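Local coordinates for protein aminopeptidase YwaD (Bacillus subtilis, PDB 6HC7) that is a secreted, zinc-dependent aminopeptidase that removes N-terminal residues, notably arginine, lysine and leucine, from peptides, at residues L335-L340 against D361-T366; Q123-P128 against G146-I151; K84-V89 against I233-N238; P42-H47 against M270-R275. All coordinates share one frame; numbering follows the deposited sequence.

Interaction 1 (L335-L340 against D361-T366)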
loop_
_atom_site.group_PDB
_atom_site.type_symbol
_atom_site.label_atom_id
_atom_site.label_comp_id
_atom_site.label_asym_id
_atom_site.label_seq_id
_atom_site.Cartn_x
_atom_site.Cartn_y
_atom_site.Cartn_z
ATOM N N LEU A 335 15.593 -0.290 -11.460
ATOM C CA LEU A 335 14.137 -0.400 -11.598
ATOM C C LEU A 335 13.700 -1.854 -11.661
ATOM O O LEU A 335 14.001 -2.549 -12.612
ATOM C CB LEU A 335 13.669 0.337 -12.854
ATOM C CG LEU A 335 12.188 0.626 -13.109
ATOM C CD1 LEU A 335 11.505 1.139 -11.851
ATOM C CD2 LEU A 335 12.056 1.664 -14.226
ATOM N N TYR A 336 12.988 -2.318 -10.649
ATOM C CA TYR A 336 12.573 -3.707 -10.603
ATOM C C TYR A 336 11.168 -3.900 -11.137
ATOM O O TYR A 336 10.286 -3.084 -10.887
ATOM C CB TYR A 336 12.664 -4.247 -9.178
ATOM C CG TYR A 336 14.083 -4.504 -8.746
ATOM C CD1 TYR A 336 14.866 -3.481 -8.231
ATOM C CD2 TYR A 336 14.655 -5.767 -8.888
ATOM C CE1 TYR A 336 16.179 -3.714 -7.843
ATOM C CE2 TYR A 336 15.960 -6.008 -8.508
ATOM C CZ TYR A 336 16.719 -4.976 -7.987
ATOM O OH TYR A 336 18.020 -5.201 -7.604
ATOM N N VAL A 337 10.982 -4.987 -11.881
ATOM C CA VAL A 337 9.687 -5.386 -12.389
ATOM C C VAL A 337 9.257 -6.627 -11.629
ATOM O O VAL A 337 9.757 -7.727 -11.870
ATOM C CB VAL A 337 9.733 -5.665 -13.906
ATOM C CG1 VAL A 337 8.365 -6.073 -14.421
ATOM C CG2 VAL A 337 10.250 -4.443 -14.649
ATOM N N ASN A 338 8.332 -6.447 -10.698
ATOM C CA ASN A 338 7.943 -7.516 -9.806
ATOM C C ASN A 338 6.782 -8.337 -10.335
ATOM O O ASN A 338 5.730 -7.788 -10.642
ATOM C CB ASN A 338 7.563 -6.948 -8.435
ATOM C CG ASN A 338 8.763 -6.569 -7.592
ATOM O OD1 ASN A 338 8.993 -7.158 -6.533
ATOM N ND2 ASN A 338 9.517 -5.575 -8.038
ATOM N N THR A 339 6.948 -9.654 -10.415
ATOM C CA THR A 339 5.797 -10.502 -10.692
ATOM C C THR A 339 5.601 -11.481 -9.555
ATOM O O THR A 339 6.555 -11.933 -8.937
ATOM C CB THR A 339 5.933 -11.270 -12.032
ATOM O OG1 THR A 339 6.710 -12.457 -11.847
ATOM C CG2 THR A 339 6.569 -10.380 -13.107
ATOM N N LEU A 340 4.349 -11.807 -9.285
ATOM C CA LEU A 340 4.002 -12.577 -8.115
ATOM C C LEU A 340 4.729 -13.919 -8.089
ATOM O O LEU A 340 4.932 -14.500 -7.017
ATOM C CB LEU A 340 2.484 -12.786 -8.053
ATOM C CG LEU A 340 1.975 -13.594 -6.861
ATOM C CD1 LEU A 340 2.182 -12.810 -5.569
ATOM C CD2 LEU A 340 0.525 -14.013 -7.031
ATOM N N ASP A 361 19.762 0.192 -19.094
ATOM C CA ASP A 361 20.378 -1.081 -18.733
ATOM C C ASP A 361 19.981 -1.559 -17.327
ATOM O O ASP A 361 20.118 -2.747 -16.996
ATOM C CB ASP A 361 21.906 -0.966 -18.837
ATOM C CG ASP A 361 22.405 -0.852 -20.283
ATOM O OD1 ASP A 361 21.898 -1.602 -21.149
ATOM O OD2 ASP A 361 23.306 -0.014 -20.551
ATOM N N SER A 362 19.482 -0.637 -16.506
ATOM C CA SER A 362 19.200 -0.942 -15.105
ATOM C C SER A 362 17.782 -1.478 -14.855
ATOM O O SER A 362 17.105 -1.032 -13.933
ATOM C CB SER A 362 19.444 0.306 -14.256
ATOM O OG SER A 362 20.816 0.654 -14.267
ATOM N N LEU A 363 17.346 -2.447 -15.659
ATOM C CA LEU A 363 16.006 -3.019 -15.517
ATOM C C LEU A 363 16.090 -4.501 -15.168
ATOM O O LEU A 363 16.858 -5.241 -15.777
ATOM C CB LEU A 363 15.210 -2.804 -16.805
ATOM C CG LEU A 363 13.696 -2.988 -16.801
ATOM C CD1 LEU A 363 13.109 -1.843 -17.564
ATOM C CD2 LEU A 363 13.314 -4.268 -17.478
ATOM N N SER A 364 15.325 -4.951 -14.182
ATOM C CA SER A 364 15.446 -6.340 -13.776
ATOM C C SER A 364 14.115 -6.964 -13.423
ATOM O O SER A 364 13.299 -6.371 -12.724
ATOM C CB SER A 364 16.401 -6.470 -12.584
ATOM O OG SER A 364 17.501 -5.580 -12.727
ATOM N N LEU A 365 13.896 -8.170 -13.909
ATOM C CA LEU A 365 12.749 -8.924 -13.464
ATOM C C LEU A 365 13.092 -9.455 -12.103
ATOM O O LEU A 365 14.255 -9.706 -11.825
ATOM C CB LEU A 365 12.408 -10.073 -14.413
ATOM C CG LEU A 365 11.222 -10.950 -13.989
ATOM C CD1 LEU A 365 9.886 -10.203 -14.130
ATOM C CD2 LEU A 365 11.202 -12.276 -14.759
ATOM N N THR A 366 12.086 -9.610 -11.254
ATOM C CA THR A 366 12.272 -10.288 -9.996
ATOM C C THR A 366 10.900 -10.660 -9.494
ATOM O O THR A 366 9.903 -10.273 -10.097
ATOM C CB THR A 366 13.023 -9.416 -8.958
ATOM O OG1 THR A 366 13.183 -10.154 -7.740
ATOM C CG2 THR A 366 12.255 -8.143 -8.664
#
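Thr366 CG2 and the carbonyl O of Ser364 come at the Tyr336 ring obliquely; Thr366 CG2 lies 3.4 Å from Tyr336 CD2, and Ser364 CB is within 4.1 Å of Tyr336 CE2. The Thr366 methyl gets there because OG1 is the branch anti to the backbone N (chi1 -179°), where it hydrogen-bonds Glu394. With an alanine here in place of Tyr336, Thr366 CG2 and Ser364 CB would probably lose the ring they pack beside, opening a gap on this side of the sheet. The two strands run parallel and are joined through helix 346-358, forming a beta-alpha-beta unit of the peptidase M28 fold. Residues 335, 337 and 339 supply the backbone bonds of one strand; Val337 is gripped twice, its N reaching Ser364 O at 2.8 Å and nearly straight (170°), its O taking Thr366 N at 3.1 Å. On the face bearing Val337, its CG2 meets Leu363 CD2 at 4.2 Å. Leu365 CD1 reaches across to Thr339 CG2 at 3.5 Å, those two side chains crossing at about a right angle. Trp348 of the connecting helix packs on Val337, Leu363 and Leu365, while Tyr336 and Asn338 turn their backbone bonds to strand 382-389.

Interaction 2 (Q123-P128 against G146-I151)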
loop_
_atom_site.group_PDB
_atom_site.type_symbol
_atom_site.label_atom_id
_atom_site.label_comp_id
_atom_site.label_asym_id
_atom_site.label_seq_id
_atom_site.Cartn_x
_atom_site.Cartn_y
_atom_site.Cartn_z
ATOM N N GLN A 123 -14.997 3.732 29.006
ATOM C CA GLN A 123 -14.202 3.896 30.225
ATOM C C GLN A 123 -12.800 3.318 30.031
ATOM O O GLN A 123 -11.844 3.724 30.700
ATOM C CB GLN A 123 -14.890 3.225 31.416
ATOM N N GLY A 124 -12.691 2.362 29.110
ATOM C CA GLY A 124 -11.415 1.766 28.763
ATOM C C GLY A 124 -11.132 0.462 29.479
ATOM O O GLY A 124 -11.870 0.044 30.365
ATOM N N LEU A 125 -10.050 -0.184 29.087
ATOM C CA LEU A 125 -9.623 -1.410 29.732
ATOM C C LEU A 125 -8.392 -1.187 30.587
ATOM O O LEU A 125 -7.336 -0.804 30.089
ATOM C CB LEU A 125 -9.323 -2.487 28.696
ATOM C CG LEU A 125 -8.543 -3.681 29.251
ATOM C CD1 LEU A 125 -9.395 -4.454 30.238
ATOM C CD2 LEU A 125 -8.045 -4.580 28.134
ATOM N N THR A 126 -8.538 -1.447 31.878
ATOM C CA THR A 126 -7.435 -1.377 32.827
ATOM C C THR A 126 -7.223 -2.789 33.343
ATOM O O THR A 126 -8.176 -3.455 33.747
ATOM C CB THR A 126 -7.734 -0.392 33.993
ATOM O OG1 THR A 126 -8.189 0.866 33.468
ATOM C CG2 THR A 126 -6.500 -0.152 34.845
ATOM N N ALA A 127 -5.984 -3.256 33.304
ATOM C CA ALA A 127 -5.688 -4.627 33.650
ATOM C C ALA A 127 -4.192 -4.756 33.819
ATOM O O ALA A 127 -3.443 -3.958 33.255
ATOM C CB ALA A 127 -6.205 -5.584 32.570
ATOM N N PRO A 128 -3.748 -5.746 34.618
ATOM C CA PRO A 128 -2.312 -5.978 34.832
ATOM C C PRO A 128 -1.522 -6.216 33.542
ATOM O O PRO A 128 -2.048 -6.718 32.557
ATOM C CB PRO A 128 -2.291 -7.230 35.721
ATOM C CG PRO A 128 -3.600 -7.187 36.461
ATOM C CD PRO A 128 -4.586 -6.604 35.480
ATOM N N GLY A 146 -6.399 -12.912 31.913
ATOM C CA GLY A 146 -7.021 -11.743 32.510
ATOM C C GLY A 146 -6.156 -10.495 32.463
ATOM O O GLY A 146 -6.562 -9.432 32.933
ATOM N N LYS A 147 -4.959 -10.623 31.899
ATOM C CA LYS A 147 -4.012 -9.526 31.861
ATOM C C LYS A 147 -3.787 -9.009 30.444
ATOM O O LYS A 147 -4.184 -9.643 29.464
ATOM C CB LYS A 147 -2.690 -9.968 32.475
ATOM C CG LYS A 147 -2.853 -10.450 33.899
ATOM C CD LYS A 147 -1.537 -10.751 34.576
ATOM C CE LYS A 147 -1.787 -11.128 36.029
ATOM N NZ LYS A 147 -2.981 -12.018 36.174
ATOM N N ILE A 148 -3.168 -7.838 30.342
ATOM C CA ILE A 148 -2.732 -7.321 29.052
ATOM C C ILE A 148 -1.398 -7.944 28.744
ATOM O O ILE A 148 -0.448 -7.784 29.502
ATOM C CB ILE A 148 -2.588 -5.799 29.032
ATOM C CG1 ILE A 148 -3.959 -5.130 29.150
ATOM C CG2 ILE A 148 -1.891 -5.374 27.754
ATOM C CD1 ILE A 148 -3.899 -3.679 29.635
ATOM N N ALA A 149 -1.341 -8.678 27.644
ATOM C CA ALA A 149 -0.100 -9.277 27.177
ATOM C C ALA A 149 0.787 -8.240 26.478
ATOM O O ALA A 149 0.449 -7.765 25.403
ATOM C CB ALA A 149 -0.404 -10.446 26.236
ATOM N N LEU A 150 1.915 -7.894 27.089
ATOM C CA LEU A 150 2.881 -7.015 26.441
ATOM C C LEU A 150 3.964 -7.816 25.722
ATOM O O LEU A 150 4.760 -8.500 26.362
ATOM C CB LEU A 150 3.526 -6.074 27.456
ATOM C CG LEU A 150 4.733 -5.314 26.900
ATOM C CD1 LEU A 150 4.309 -4.308 25.852
ATOM C CD2 LEU A 150 5.479 -4.635 28.019
ATOM N N ILE A 151 3.991 -7.707 24.393
ATOM C CA ILE A 151 4.863 -8.517 23.529
ATOM C C ILE A 151 5.911 -7.670 22.780
ATOM O O ILE A 151 5.630 -6.578 22.299
ATOM C CB ILE A 151 4.016 -9.325 22.493
ATOM C CG1 ILE A 151 2.970 -10.188 23.200
ATOM C CG2 ILE A 151 4.883 -10.208 21.632
ATOM C CD1 ILE A 151 1.985 -10.850 22.267
#
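Leu125 opens the contact from the first strand, its CD2 branch touching Ile148 CG1 at 4.2 Å, while its backbone pairs with Leu217 of strand 214-234. Thr126 faces the other way, where its hydroxyl hydrogen-bonds Thr216. Ala127 then comes back toward 146-151: its CB rests 3.9 Å from Gly146 O and 4.1 Å from Ile148 CG1. Ile148 keeps CG1 anti to its carbonyl carbon (chi1 -68°), which carries the ethyl arm across so that CD1 comes 3.7 Å from Ala127 O. At Pro128 the two segments join. Its carbonyl O accepts Ile148 N at 2.7 Å, the donor lying almost exactly on the line of the C=O bond. Beside that bond, Pro128 CB meets Lys147 CG at 3.7 Å, and the aliphatic chain runs on past it through CD and CE; the ammonium end turns to Asp143 O. The parallel pairing of the PA domain strands 125-133 and 148-152 goes on with a backbone bond between Ile148 and Tyr130. With one backbone hydrogen bond at the Pro128 end and mainly apolar contacts before it, the strands are just beginning to pair here, in keeping with the 72° between their axes.

Interaction 3 (K84-V89 against I233-N238)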
loop_
_atom_site.group_PDB
_atom_site.type_symbol
_atom_site.label_atom_id
_atom_site.label_comp_id
_atom_site.label_asym_id
_atom_site.label_seq_id
_atom_site.Cartn_x
_atom_site.Cartn_y
_atom_site.Cartn_z
ATOM N N LYS A 84 -9.669 13.910 -20.595
ATOM C CA LYS A 84 -10.722 13.404 -21.475
ATOM C C LYS A 84 -10.814 11.880 -21.448
ATOM O O LYS A 84 -10.789 11.207 -22.486
ATOM C CB LYS A 84 -10.513 13.905 -22.904
ATOM C CG LYS A 84 -10.499 15.426 -23.003
ATOM C CD LYS A 84 -11.815 16.050 -22.542
ATOM C CE LYS A 84 -11.671 17.571 -22.514
ATOM N NZ LYS A 84 -10.699 18.042 -23.557
ATOM N N LEU A 85 -10.921 11.355 -20.237
ATOM C CA LEU A 85 -11.145 9.950 -20.007
ATOM C C LEU A 85 -12.585 9.796 -19.527
ATOM O O LEU A 85 -13.112 10.685 -18.869
ATOM C CB LEU A 85 -10.160 9.406 -18.961
ATOM C CG LEU A 85 -8.655 9.326 -19.233
ATOM C CD1 LEU A 85 -7.871 9.201 -17.926
ATOM C CD2 LEU A 85 -8.305 8.164 -20.158
ATOM N N ASP A 86 -13.236 8.684 -19.841
ATOM C CA ASP A 86 -14.500 8.418 -19.189
ATOM C C ASP A 86 -14.200 7.938 -17.761
ATOM O O ASP A 86 -13.566 6.894 -17.570
ATOM C CB ASP A 86 -15.341 7.397 -19.959
ATOM C CG ASP A 86 -16.833 7.515 -19.630
ATOM O OD1 ASP A 86 -17.160 7.876 -18.469
ATOM O OD2 ASP A 86 -17.678 7.258 -20.524
ATOM N N VAL A 87 -14.665 8.714 -16.779
ATOM C CA VAL A 87 -14.306 8.534 -15.379
ATOM C C VAL A 87 -15.461 8.101 -14.471
ATOM O O VAL A 87 -16.463 8.807 -14.337
ATOM C CB VAL A 87 -13.701 9.842 -14.796
ATOM C CG1 VAL A 87 -13.465 9.700 -13.291
ATOM C CG2 VAL A 87 -12.414 10.190 -15.507
ATOM N N LYS A 88 -15.303 6.946 -13.834
ATOM C CA LYS A 88 -16.249 6.482 -12.824
ATOM C C LYS A 88 -15.535 6.401 -11.473
ATOM O O LYS A 88 -14.322 6.249 -11.420
ATOM C CB LYS A 88 -16.837 5.113 -13.204
ATOM C CG LYS A 88 -17.495 5.041 -14.584
ATOM C CD LYS A 88 -19.022 5.199 -14.493
ATOM C CE LYS A 88 -19.696 5.159 -15.861
ATOM N NZ LYS A 88 -19.326 6.333 -16.707
ATOM N N VAL A 89 -16.277 6.500 -10.381
ATOM C CA VAL A 89 -15.682 6.338 -9.069
ATOM C C VAL A 89 -16.334 5.135 -8.412
ATOM O O VAL A 89 -17.555 5.059 -8.312
ATOM C CB VAL A 89 -15.828 7.623 -8.211
ATOM C CG1 VAL A 89 -17.241 8.152 -8.275
ATOM C CG2 VAL A 89 -15.428 7.368 -6.772
ATOM N N ILE A 233 -11.215 5.672 -18.334
ATOM C CA ILE A 233 -11.105 4.761 -19.479
ATOM C C ILE A 233 -10.965 5.478 -20.834
ATOM O O ILE A 233 -11.720 6.394 -21.161
ATOM C CB ILE A 233 -12.327 3.821 -19.533
ATOM C CG1 ILE A 233 -12.420 2.999 -18.247
ATOM C CG2 ILE A 233 -12.254 2.909 -20.729
ATOM C CD1 ILE A 233 -13.714 2.185 -18.119
ATOM N N LYS A 234 -9.983 5.048 -21.612
ATOM C CA LYS A 234 -9.755 5.538 -22.966
ATOM C C LYS A 234 -10.143 4.428 -23.931
ATOM O O LYS A 234 -9.372 3.494 -24.151
ATOM C CB LYS A 234 -8.287 5.934 -23.153
ATOM C CG LYS A 234 -7.893 6.325 -24.572
ATOM C CD LYS A 234 -6.386 6.204 -24.768
ATOM C CE LYS A 234 -5.962 6.467 -26.215
ATOM N NZ LYS A 234 -5.973 7.918 -26.590
ATOM N N LYS A 235 -11.345 4.494 -24.489
ATOM C CA LYS A 235 -11.823 3.356 -25.271
ATOM C C LYS A 235 -11.872 3.663 -26.750
ATOM O O LYS A 235 -12.203 4.776 -27.155
ATOM C CB LYS A 235 -13.201 2.869 -24.773
ATOM C CG LYS A 235 -14.274 3.929 -24.602
ATOM C CD LYS A 235 -15.560 3.303 -24.068
ATOM C CE LYS A 235 -16.397 4.308 -23.273
ATOM N NZ LYS A 235 -15.880 4.556 -21.896
ATOM N N PRO A 236 -11.502 2.667 -27.562
ATOM C CA PRO A 236 -11.565 2.767 -29.021
ATOM C C PRO A 236 -13.016 2.773 -29.458
ATOM O O PRO A 236 -13.818 1.939 -29.023
ATOM C CB PRO A 236 -10.823 1.524 -29.503
ATOM C CG PRO A 236 -10.918 0.560 -28.373
ATOM C CD PRO A 236 -11.041 1.346 -27.103
ATOM N N LYS A 237 -13.350 3.726 -30.314
ATOM C CA LYS A 237 -14.734 4.112 -30.537
ATOM C C LYS A 237 -15.447 3.157 -31.490
ATOM O O LYS A 237 -16.676 3.073 -31.470
ATOM C CB LYS A 237 -14.809 5.564 -31.040
ATOM C CG LYS A 237 -13.963 6.599 -30.229
ATOM C CD LYS A 237 -12.431 6.458 -30.347
ATOM C CE LYS A 237 -11.683 7.436 -29.452
ATOM N NZ LYS A 237 -10.270 7.009 -29.243
ATOM N N ASN A 238 -14.675 2.415 -32.291
ATOM C CA ASN A 238 -15.241 1.392 -33.175
ATOM C C ASN A 238 -14.395 0.129 -33.216
ATOM O O ASN A 238 -13.921 -0.288 -34.271
ATOM C CB ASN A 238 -15.436 1.946 -34.590
ATOM C CG ASN A 238 -16.489 3.036 -34.634
ATOM O OD1 ASN A 238 -17.637 2.816 -34.249
ATOM N ND2 ASN A 238 -16.092 4.230 -35.050
#
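Asp86 and Ile233 form an antiparallel, hydrogen-bonded pair with CA atoms 5.0 Å apart. Asp86 N donates a hydrogen bond to Ile233 O at 3.0 Å, and Ile233 N returns the bond to Asp86 O at 2.8 Å; both donors sit out of the carbonyl planes, by 22° and 30°. The pairing continues along the strands with a backbone bond between Lys88 and Ile231, whereas beyond Lys234 the second segment leaves its strand. The Asp86 carboxylate, at the exposed surface, stands between two lysines. Its OD2 makes a rather long salt bridge of 3.5 Å to Lys235 NZ, and its OD1 a weakly hydrogen-bonded one of 3.2 Å to Lys88 NZ, the two forming a small salt-bridge network in which the carboxylate probably eases the repulsion between the ammonium groups. Lys235 starts with CG between its backbone N and carbonyl carbon (chi1 50°), then runs extended until a bend at the last torsion brings NZ to Asp86, where it also lies 3.5 Å from Asp86 CB. Leu85 takes the more sheltered side. Its CD2 packs against Lys234 CB at 3.7 Å, the two side chains passing at a slant, and the far end of Lys234 leads away to hydrogen-bond Leu277 O at the end of helix 260-277. Lys84, with positive phi, is the first residue past helix 67-82 to leave helical backbone angles, so Lys84 and Leu85 lead from that helix into strand 86-104; Met80 of the helix packs on Leu85 and Val87, and strand 285-291 lies against both segments, Phe288 on Leu85, Glu285 and Arg287 on Ile233, with a backbone bond between Ile286 and Lys234.

Interaction 4 (P42-H47 against M270-R275). With SO4 (sulfate ion), chain F.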
loop_
_atom_site.group_PDB
_atom_site.type_symbol
_atom_site.label_atom_id
_atom_site.label_comp_id
_atom_site.label_asym_id
_atom_site.label_seq_id
_atom_site.Cartn_x
_atom_site.Cartn_y
_atom_site.Cartn_z
ATOM N N PRO A 42 6.153 12.545 -25.044
ATOM C CA PRO A 42 6.666 13.633 -24.197
ATOM C C PRO A 42 6.240 13.540 -22.726
ATOM O O PRO A 42 5.488 14.391 -22.243
ATOM C CB PRO A 42 6.066 14.882 -24.848
ATOM C CG PRO A 42 4.742 14.405 -25.389
ATOM C CD PRO A 42 4.952 12.957 -25.800
ATOM N N PHE A 43 6.720 12.518 -22.025
ATOM C CA PHE A 43 6.468 12.393 -20.584
ATOM C C PHE A 43 7.182 13.491 -19.794
ATOM O O PHE A 43 8.411 13.556 -19.797
ATOM C CB PHE A 43 6.916 11.020 -20.063
ATOM C CG PHE A 43 6.487 10.748 -18.649
ATOM C CD1 PHE A 43 7.265 11.170 -17.575
ATOM C CD2 PHE A 43 5.309 10.082 -18.392
ATOM C CE1 PHE A 43 6.873 10.931 -16.286
ATOM C CE2 PHE A 43 4.916 9.836 -17.100
ATOM C CZ PHE A 43 5.693 10.268 -16.043
ATOM N N LYS A 44 6.415 14.330 -19.106
ATOM C CA LYS A 44 6.999 15.445 -18.354
ATOM C C LYS A 44 6.988 15.176 -16.845
ATOM O O LYS A 44 5.934 15.274 -16.196
ATOM C CB LYS A 44 6.245 16.752 -18.649
ATOM C CG LYS A 44 6.020 17.063 -20.132
ATOM C CD LYS A 44 7.165 17.843 -20.768
ATOM C CE LYS A 44 6.664 18.665 -21.962
ATOM N NZ LYS A 44 5.487 19.530 -21.598
ATOM N N ALA A 45 8.158 14.858 -16.289
ATOM C CA ALA A 45 8.259 14.515 -14.868
ATOM C C ALA A 45 7.857 15.682 -13.968
ATOM O O ALA A 45 7.422 15.464 -12.830
ATOM C CB ALA A 45 9.661 14.051 -14.520
ATOM N N LYS A 46 7.985 16.907 -14.476
ATOM C CA LYS A 46 7.611 18.086 -13.705
ATOM C C LYS A 46 6.114 18.059 -13.399
ATOM O O LYS A 46 5.691 18.430 -12.299
ATOM C CB LYS A 46 8.018 19.376 -14.448
ATOM C CG LYS A 46 6.917 20.163 -15.171
ATOM C CD LYS A 46 7.527 21.122 -16.187
ATOM C CE LYS A 46 6.508 21.655 -17.167
ATOM N NZ LYS A 46 7.174 22.286 -18.325
ATOM N N HIS A 47 5.315 17.599 -14.365
ATOM C CA HIS A 47 3.874 17.476 -14.165
ATOM C C HIS A 47 3.593 16.501 -13.033
ATOM O O HIS A 47 2.786 16.783 -12.139
ATOM C CB HIS A 47 3.187 17.015 -15.448
ATOM C CG HIS A 47 3.153 18.062 -16.514
ATOM N ND1 HIS A 47 2.952 17.767 -17.845
ATOM C CD2 HIS A 47 3.301 19.404 -16.444
ATOM C CE1 HIS A 47 2.972 18.885 -18.547
ATOM N NE2 HIS A 47 3.184 19.893 -17.721
ATOM N N MET A 270 1.377 7.572 -13.365
ATOM C CA MET A 270 0.217 7.015 -14.012
ATOM C C MET A 270 -0.606 8.130 -14.646
ATOM O O MET A 270 -1.008 8.029 -15.808
ATOM C CB MET A 270 -0.610 6.225 -13.004
ATOM C CG MET A 270 -1.928 5.706 -13.536
ATOM S SD MET A 270 -3.289 6.857 -13.326
ATOM C CE MET A 270 -3.776 6.536 -11.644
ATOM N N LEU A 271 -0.823 9.206 -13.894
ATOM C CA LEU A 271 -1.628 10.320 -14.378
ATOM C C LEU A 271 -1.013 11.023 -15.588
ATOM O O LEU A 271 -1.717 11.370 -16.555
ATOM C CB LEU A 271 -1.865 11.330 -13.258
ATOM C CG LEU A 271 -2.965 10.912 -12.285
ATOM C CD1 LEU A 271 -3.143 11.945 -11.240
ATOM C CD2 LEU A 271 -4.260 10.691 -13.014
ATOM N N GLU A 272 0.298 11.237 -15.537
ATOM C CA GLU A 272 1.004 11.915 -16.621
ATOM C C GLU A 272 1.036 11.028 -17.866
ATOM O O GLU A 272 0.897 11.507 -19.000
ATOM C CB GLU A 272 2.416 12.296 -16.181
ATOM C CG GLU A 272 3.343 12.726 -17.295
ATOM C CD GLU A 272 3.014 14.083 -17.858
ATOM O OE1 GLU A 272 2.042 14.725 -17.381
ATOM O OE2 GLU A 272 3.749 14.500 -18.783
ATOM N N MET A 273 1.191 9.731 -17.644
ATOM C CA MET A 273 1.113 8.769 -18.731
ATOM C C MET A 273 -0.251 8.799 -19.427
ATOM O O MET A 273 -0.318 8.672 -20.641
ATOM C CB MET A 273 1.398 7.357 -18.233
ATOM C CG MET A 273 1.625 6.408 -19.368
ATOM S SD MET A 273 1.507 4.707 -18.854
ATOM C CE MET A 273 2.582 4.767 -17.390
ATOM N N ALA A 274 -1.333 8.966 -18.673
ATOM C CA ALA A 274 -2.630 9.091 -19.316
ATOM C C ALA A 274 -2.635 10.331 -20.202
ATOM O O ALA A 274 -3.225 10.317 -21.276
ATOM C CB ALA A 274 -3.752 9.155 -18.298
ATOM N N ARG A 275 -1.957 11.387 -19.756
ATOM C CA ARG A 275 -1.903 12.649 -20.496
ATOM C C ARG A 275 -1.139 12.514 -21.814
ATOM O O ARG A 275 -1.538 13.068 -22.839
ATOM C CB ARG A 275 -1.263 13.751 -19.647
ATOM C CG ARG A 275 -1.099 15.082 -20.373
ATOM C CD ARG A 275 0.256 15.699 -20.092
ATOM N NE ARG A 275 0.738 16.488 -21.224
ATOM C CZ ARG A 275 1.997 16.485 -21.654
ATOM N NH1 ARG A 275 2.898 15.730 -21.039
ATOM N NH2 ARG A 275 2.358 17.236 -22.696
HETATM S S SO4 F . -1.776 19.237 -23.422
HETATM O O1 SO4 F . -0.452 19.874 -23.422
HETATM O O2 SO4 F . -1.751 17.979 -22.674
HETATM O O3 SO4 F . -2.736 20.147 -22.798
HETATM O O4 SO4 F . -2.192 18.943 -24.800
#
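Residues 42-44 lead into helix 45-59, with Lys44 as N-cap, and bring the CA atoms of Phe43 and His47 to 6.7 Å from those of Met273 and Glu272, respectively. Glu272 carries the contact. Its OE2 takes Lys44 N at 2.7 Å on the anti side, tilted 30° from the carboxylate plane, while OE1 takes His47 ND1 at 3.2 Å on the syn side. Arg275 NH1 adds a salt bridge to Glu272 OE2, poorly angled as a hydrogen bond. With CG anti to the backbone N (chi1 167°), Glu272 lays CG over one face of the Phe43 ring, 3.5 Å from its centroid, as a CH-pi contact; the bend at chi2 (72°) then turns the carboxylate toward Lys44 N and His47. Replacing Glu272 by a leucine would probably leave Lys44 N and His47 ND1 without their acceptor and Arg275 NH1 without its carboxylate partner. Arg275 NH1 also bonds Pro42 O at 3.2 Å, His47 CE1 stands over the guanidinium centre, the planes nearly perpendicular, and Arg275 NE reaches O2 of a sulfate ion, probably from the crystallisation liquor, at 3.2 Å. Here a buried carboxylate of helix 260-277 receives the start of helix 45-59, combining a His-carboxylate bond with a Glu-Arg salt bridge.

In the fold
Along the chain, the loop between the ends of interaction 4 contains interaction 3, which in turn encloses interaction 2; interaction 1 follows all three. Interactions 1, 3 and 4 belong to the zinc-peptidase body, whereas interaction 2 lies in the PA domain, its centre about 46 Å from that of interaction 1 and across the chain's centre. Strands 86-104 and 214-234 extend between interaction 3 and the PA domain, and strand 214-234 pairs there with strand 125-133. Interactions 3 and 4, about 18 Å apart between centres, touch where Leu85 CD1 meets Ala274 CB at 4.1 Å. Interactions 3 and 4 thus tie N-terminal segments onto the later peptidase sequence, with the PA domain inserted between.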